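Multisubunit Na+/H+ antiporter, D subunit (Anoxybacillus flavithermus, PDB 6Z16) probably moves ions across the cell membrane as one antiporter-like subunit of a multisubunit Na+/H+ antiporter complex. Local coordinates at residues D[142-147]-D[160-165]; D[171-176]-D[214-219]. All coordinates share one frame; numbering follows the deposited sequence.

Interaction 1: residues D[142-147]-D[160-165]; sequences SSYVLL and IKYTLV
Two tyrosines, Y144 and Y162, fill a buried interface between successive antiparallel membrane helices, where helix 129-148 turns back into helix 153-183, a helical hairpin in the membrane domain that Mrp antiporter subunits share with complex I subunits. The two short helical segments run at 171° to each other with their axes 10.3 Å apart, a spacing that leaves room for aromatic side chains between them. Y162 CG lies anti to the backbone N (chi1 179°), and the ring beyond it extends toward helix 129-148. At its tip, Y162 OH donates a hydrogen bond of 3.1 Å to S143 OG, which lies in the plane of the Y162 ring at its edge. The same S143 OG is hydrogen-bonded to the backbone oxygen of L140, a common way for a small serine to settle its hydroxyl inside a membrane helix. Y144 crosses Y162 at about a right angle, with ring planes at 81°; Y144 CD1 comes within 3.6 Å of Y162 CE2. T163 packs on a face of the Y144 ring, its CG2 lying 4.1 Å from the ring centroid and almost on the ring normal, a CH-pi contact. Its other branch, OG1, bonds back to the carbonyl of T159, so its polar atom is satisfied within its own helix. L147 CD2 lies 3.6 Å from Y162 CD2. In this mainly apolar interface the single cross-helix hydrogen bond gives the buried phenol a partner and fixes its hydroxyl end, while Y144 CD1 and L147 CD2 would probably hinder rotation of the ring.

Interaction 2: residues D[171-176]-D[214-219]; sequences ALFVVA and IVFGLK
F173 CG stands anti to its backbone N (chi1 -169°), whereas F216 CG stands anti to its own carbonyl carbon (chi1 -67°); beyond these atoms the CE1 corner of F173 approaches CE1 and CZ of F216. F173 CE1 lies 3.6 Å from F216 CZ, with the ring planes inclined at 37° and the centroids 5.6 Å apart, so the pair is oblique. Phenylalanine suits both places, its broad flat ring bridging the space between the helices with no polar atom to satisfy. V215 fits beside them: its CG1 comes within 3.6 Å of F173 CD1 and also packs against F173 CB, the valine and phenylalanine side chains crossing at about a right angle. The other branch of V215, CG2, lies 3.9 Å from L172 CB, so one compact beta-branched residue serves two neighbours on the facing helix. L172 CD1 also meets L218 CD1 at 4.0 Å, two branched apolar ends touching methyl to methyl. All this joins helix 153-183 to the C-terminal part of helix 203-219, the segments running antiparallel within the membrane domain. Around the rings, F133 of helix 129-148 packs on F173, while S255, I256 and T259 of helix 249-263 touch F216. An alanine in place of F173 would probably leave F216 CZ and CE1 without their aromatic neighbour across the interface and open a gap beside V215 CG1, although the contact of that methyl with CB could remain. No hydrogen bond links the two segments, so their association here rests on the fit of apolar surfaces and depends on side-chain shape.

In the fold
Interactions 1 and 2 share helix 153-183, which pairs first with helix 129-148 and then, farther along, with helix 203-219. Their centres are 16 Å apart, and their nearest atoms about 5 Å, without touching. In sequence the hairpin of interaction 1 comes first, and both segments of interaction 2 follow it. All four segments lie in the membrane region related to that of the NADH:quinone oxidoreductase (complex I) subunits. Helix 153-183 thus packs against the helix just before it and against a later one, the segments of interaction 2 being separated by 37 residues, while other chains of the assembly also pack against it, tying this membrane bundle into the larger complex.

Interaction 1: residues D[142-147]-D[160-165]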
loop_
_atom_site.group_PDB
_atom_site.type_symbol
_atom_site.label_atom_id
_atom_site.label_comp_id
_atom_site.label_asym_id
_atom_site.label_seq_id
_atom_site.Cartn_x
_atom_site.Cartn_y
_atom_site.Cartn_z
ATOM N N SER D 142 30.723 -41.080 -9.253
ATOM C CA SER D 142 31.224 -41.585 -7.979
ATOM C C SER D 142 32.503 -42.396 -8.152
ATOM O O SER D 142 33.398 -42.319 -7.302
ATOM C CB SER D 142 30.144 -42.412 -7.301
ATOM O OG SER D 142 29.784 -43.490 -8.131
ATOM N N SER D 143 32.638 -43.121 -9.268
ATOM C CA SER D 143 33.865 -43.876 -9.506
ATOM C C SER D 143 35.045 -42.963 -9.828
ATOM O O SER D 143 36.176 -43.268 -9.436
ATOM C CB SER D 143 33.656 -44.890 -10.626
ATOM O OG SER D 143 33.491 -44.245 -11.868
ATOM N N TYR D 144 34.800 -41.850 -10.543
ATOM C CA TYR D 144 35.835 -40.834 -10.773
ATOM C C TYR D 144 36.383 -40.316 -9.459
ATOM O O TYR D 144 37.603 -40.215 -9.266
ATOM C CB TYR D 144 35.285 -39.624 -11.527
ATOM C CG TYR D 144 34.724 -39.794 -12.906
ATOM C CD1 TYR D 144 35.070 -40.856 -13.727
ATOM C CD2 TYR D 144 33.797 -38.882 -13.372
ATOM C CE1 TYR D 144 34.501 -40.982 -14.987
ATOM C CE2 TYR D 144 33.234 -38.999 -14.603
ATOM C CZ TYR D 144 33.581 -40.040 -15.406
ATOM O OH TYR D 144 32.982 -40.099 -16.632
ATOM N N VAL D 145 35.477 -39.963 -8.543
ATOM C CA VAL D 145 35.925 -39.329 -7.310
ATOM C C VAL D 145 36.605 -40.346 -6.396
ATOM O O VAL D 145 37.630 -40.044 -5.775
ATOM C CB VAL D 145 34.758 -38.617 -6.608
ATOM C CG1 VAL D 145 35.278 -37.866 -5.434
ATOM C CG2 VAL D 145 34.074 -37.661 -7.549
ATOM N N LEU D 146 36.074 -41.577 -6.328
ATOM C CA LEU D 146 36.718 -42.627 -5.539
ATOM C C LEU D 146 38.070 -43.029 -6.114
ATOM O O LEU D 146 38.961 -43.441 -5.365
ATOM C CB LEU D 146 35.809 -43.850 -5.434
ATOM C CG LEU D 146 34.606 -43.774 -4.500
ATOM C CD1 LEU D 146 33.716 -44.969 -4.704
ATOM C CD2 LEU D 146 35.101 -43.739 -3.079
ATOM N N LEU D 147 38.248 -42.898 -7.426
ATOM C CA LEU D 147 39.552 -43.135 -8.026
ATOM C C LEU D 147 40.541 -42.033 -7.673
ATOM O O LEU D 147 41.716 -42.310 -7.414
ATOM C CB LEU D 147 39.392 -43.261 -9.538
ATOM C CG LEU D 147 40.613 -43.515 -10.411
ATOM C CD1 LEU D 147 41.276 -44.797 -10.032
ATOM C CD2 LEU D 147 40.180 -43.576 -11.849
ATOM N N ILE D 160 42.694 -38.954 -14.955
ATOM C CA ILE D 160 42.600 -38.218 -16.222
ATOM C C ILE D 160 42.266 -39.163 -17.376
ATOM O O ILE D 160 41.336 -38.910 -18.160
ATOM C CB ILE D 160 43.901 -37.441 -16.488
ATOM C CG1 ILE D 160 44.059 -36.304 -15.487
ATOM C CG2 ILE D 160 43.935 -36.903 -17.892
ATOM C CD1 ILE D 160 45.376 -35.607 -15.571
ATOM N N LYS D 161 42.977 -40.296 -17.445
ATOM C CA LYS D 161 42.745 -41.286 -18.505
ATOM C C LYS D 161 41.325 -41.866 -18.448
ATOM O O LYS D 161 40.593 -41.872 -19.456
ATOM C CB LYS D 161 43.760 -42.422 -18.390
ATOM C CG LYS D 161 45.090 -42.287 -19.134
ATOM C CD LYS D 161 45.971 -41.184 -18.583
ATOM C CE LYS D 161 47.349 -41.183 -19.212
ATOM N NZ LYS D 161 48.104 -42.408 -18.872
ATOM N N TYR D 162 40.926 -42.351 -17.263
ATOM C CA TYR D 162 39.628 -42.991 -17.066
ATOM C C TYR D 162 38.476 -42.026 -17.329
ATOM O O TYR D 162 37.471 -42.394 -17.965
ATOM C CB TYR D 162 39.589 -43.537 -15.637
ATOM C CG TYR D 162 38.321 -44.214 -15.201
ATOM C CD1 TYR D 162 37.981 -45.464 -15.679
ATOM C CD2 TYR D 162 37.491 -43.627 -14.262
ATOM C CE1 TYR D 162 36.829 -46.096 -15.264
ATOM C CE2 TYR D 162 36.340 -44.249 -13.841
ATOM C CZ TYR D 162 36.014 -45.484 -14.348
ATOM O OH TYR D 162 34.868 -46.111 -13.938
ATOM N N THR D 163 38.634 -40.770 -16.893
ATOM C CA THR D 163 37.600 -39.760 -17.072
ATOM C C THR D 163 37.420 -39.421 -18.541
ATOM O O THR D 163 36.284 -39.291 -19.013
ATOM C CB THR D 163 37.967 -38.507 -16.283
ATOM O OG1 THR D 163 38.291 -38.872 -14.939
ATOM C CG2 THR D 163 36.800 -37.552 -16.249
ATOM N N LEU D 164 38.536 -39.314 -19.274
ATOM C CA LEU D 164 38.504 -39.027 -20.705
ATOM C C LEU D 164 37.722 -40.095 -21.471
ATOM O O LEU D 164 36.832 -39.776 -22.282
ATOM C CB LEU D 164 39.948 -38.940 -21.196
ATOM C CG LEU D 164 40.441 -38.233 -22.450
ATOM C CD1 LEU D 164 41.906 -37.926 -22.224
ATOM C CD2 LEU D 164 40.265 -39.064 -23.680
ATOM N N VAL D 165 38.012 -41.371 -21.173
ATOM C CA VAL D 165 37.342 -42.480 -21.860
ATOM C C VAL D 165 35.847 -42.487 -21.566
ATOM O O VAL D 165 35.016 -42.667 -22.473
ATOM C CB VAL D 165 37.983 -43.820 -21.463
ATOM C CG1 VAL D 165 37.278 -44.979 -22.149
ATOM C CG2 VAL D 165 39.409 -43.819 -21.818
#

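Interaction 2: residues D[171-176]-D[214-219]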
loop_
_atom_site.group_PDB
_atom_site.type_symbol
_atom_site.label_atom_id
_atom_site.label_comp_id
_atom_site.label_asym_id
_atom_site.label_seq_id
_atom_site.Cartn_x
_atom_site.Cartn_y
_atom_site.Cartn_z
ATOM N N ALA D 171 29.034 -39.493 -24.326
ATOM C CA ALA D 171 28.551 -38.788 -25.511
ATOM C C ALA D 171 28.061 -39.761 -26.580
ATOM O O ALA D 171 27.065 -39.494 -27.270
ATOM C CB ALA D 171 29.652 -37.889 -26.065
ATOM N N LEU D 172 28.734 -40.908 -26.710
ATOM C CA LEU D 172 28.282 -41.915 -27.666
ATOM C C LEU D 172 26.957 -42.549 -27.255
ATOM O O LEU D 172 26.138 -42.888 -28.121
ATOM C CB LEU D 172 29.363 -42.977 -27.845
ATOM C CG LEU D 172 30.621 -42.476 -28.560
ATOM C CD1 LEU D 172 31.732 -43.496 -28.498
ATOM C CD2 LEU D 172 30.298 -42.137 -30.002
ATOM N N PHE D 173 26.703 -42.696 -25.951
ATOM C CA PHE D 173 25.394 -43.213 -25.557
ATOM C C PHE D 173 24.302 -42.178 -25.791
ATOM O O PHE D 173 23.166 -42.547 -26.121
ATOM C CB PHE D 173 25.389 -43.673 -24.098
ATOM C CG PHE D 173 24.157 -44.445 -23.728
ATOM C CD1 PHE D 173 23.955 -45.710 -24.244
ATOM C CD2 PHE D 173 23.204 -43.918 -22.883
ATOM C CE1 PHE D 173 22.825 -46.434 -23.924
ATOM C CE2 PHE D 173 22.073 -44.644 -22.561
ATOM C CZ PHE D 173 21.887 -45.898 -23.080
ATOM N N VAL D 174 24.639 -40.889 -25.651
ATOM C CA VAL D 174 23.697 -39.816 -25.985
ATOM C C VAL D 174 23.299 -39.879 -27.459
ATOM O O VAL D 174 22.107 -39.825 -27.800
ATOM C CB VAL D 174 24.297 -38.444 -25.626
ATOM C CG1 VAL D 174 23.439 -37.331 -26.170
ATOM C CG2 VAL D 174 24.403 -38.288 -24.149
ATOM N N VAL D 175 24.286 -40.022 -28.353
ATOM C CA VAL D 175 23.947 -40.025 -29.778
ATOM C C VAL D 175 23.217 -41.312 -30.170
ATOM O O VAL D 175 22.375 -41.297 -31.081
ATOM C CB VAL D 175 25.189 -39.766 -30.660
ATOM C CG1 VAL D 175 25.891 -38.496 -30.228
ATOM C CG2 VAL D 175 26.149 -40.921 -30.690
ATOM N N ALA D 176 23.459 -42.418 -29.452
ATOM C CA ALA D 176 22.707 -43.644 -29.718
ATOM C C ALA D 176 21.242 -43.508 -29.311
ATOM O O ALA D 176 20.343 -43.953 -30.043
ATOM C CB ALA D 176 23.360 -44.818 -28.995
ATOM N N ILE D 214 29.144 -51.029 -29.035
ATOM C CA ILE D 214 30.357 -50.228 -28.860
ATOM C C ILE D 214 30.303 -49.431 -27.557
ATOM O O ILE D 214 31.293 -49.371 -26.814
ATOM C CB ILE D 214 30.570 -49.323 -30.084
ATOM C CG1 ILE D 214 30.785 -50.182 -31.327
ATOM C CG2 ILE D 214 31.772 -48.416 -29.888
ATOM C CD1 ILE D 214 30.640 -49.433 -32.622
ATOM N N VAL D 215 29.132 -48.878 -27.221
ATOM C CA VAL D 215 28.989 -48.103 -25.985
ATOM C C VAL D 215 29.144 -48.995 -24.755
ATOM O O VAL D 215 29.971 -48.731 -23.871
ATOM C CB VAL D 215 27.638 -47.367 -25.962
ATOM C CG1 VAL D 215 27.424 -46.735 -24.607
ATOM C CG2 VAL D 215 27.594 -46.304 -27.032
ATOM N N PHE D 216 28.367 -50.080 -24.691
ATOM C CA PHE D 216 28.393 -50.955 -23.528
ATOM C C PHE D 216 29.680 -51.760 -23.431
ATOM O O PHE D 216 30.026 -52.214 -22.339
ATOM C CB PHE D 216 27.189 -51.887 -23.562
ATOM C CG PHE D 216 25.874 -51.191 -23.377
ATOM C CD1 PHE D 216 25.794 -49.969 -22.734
ATOM C CD2 PHE D 216 24.715 -51.746 -23.886
ATOM C CE1 PHE D 216 24.583 -49.330 -22.581
ATOM C CE2 PHE D 216 23.502 -51.109 -23.738
ATOM C CZ PHE D 216 23.438 -49.900 -23.085
ATOM N N GLY D 217 30.405 -51.937 -24.538
ATOM C CA GLY D 217 31.728 -52.515 -24.480
ATOM C C GLY D 217 32.813 -51.534 -24.120
ATOM O O GLY D 217 33.894 -51.950 -23.699
ATOM N N LEU D 218 32.569 -50.242 -24.313
ATOM C CA LEU D 218 33.396 -49.262 -23.625
ATOM C C LEU D 218 33.120 -49.264 -22.129
ATOM O O LEU D 218 34.031 -49.000 -21.336
ATOM C CB LEU D 218 33.170 -47.874 -24.218
ATOM C CG LEU D 218 33.851 -47.632 -25.559
ATOM C CD1 LEU D 218 33.359 -46.351 -26.187
ATOM C CD2 LEU D 218 35.348 -47.568 -25.323
ATOM N N LYS D 219 31.883 -49.569 -21.725
ATOM C CA LYS D 219 31.570 -49.640 -20.299
ATOM C C LYS D 219 32.224 -50.857 -19.647
ATOM O O LYS D 219 33.053 -50.718 -18.741
ATOM C CB LYS D 219 30.057 -49.664 -20.090
ATOM C CG LYS D 219 29.340 -48.447 -20.632
ATOM C CD LYS D 219 29.805 -47.180 -19.940
ATOM C CE LYS D 219 28.936 -45.997 -20.326
ATOM N NZ LYS D 219 29.102 -45.636 -21.753
#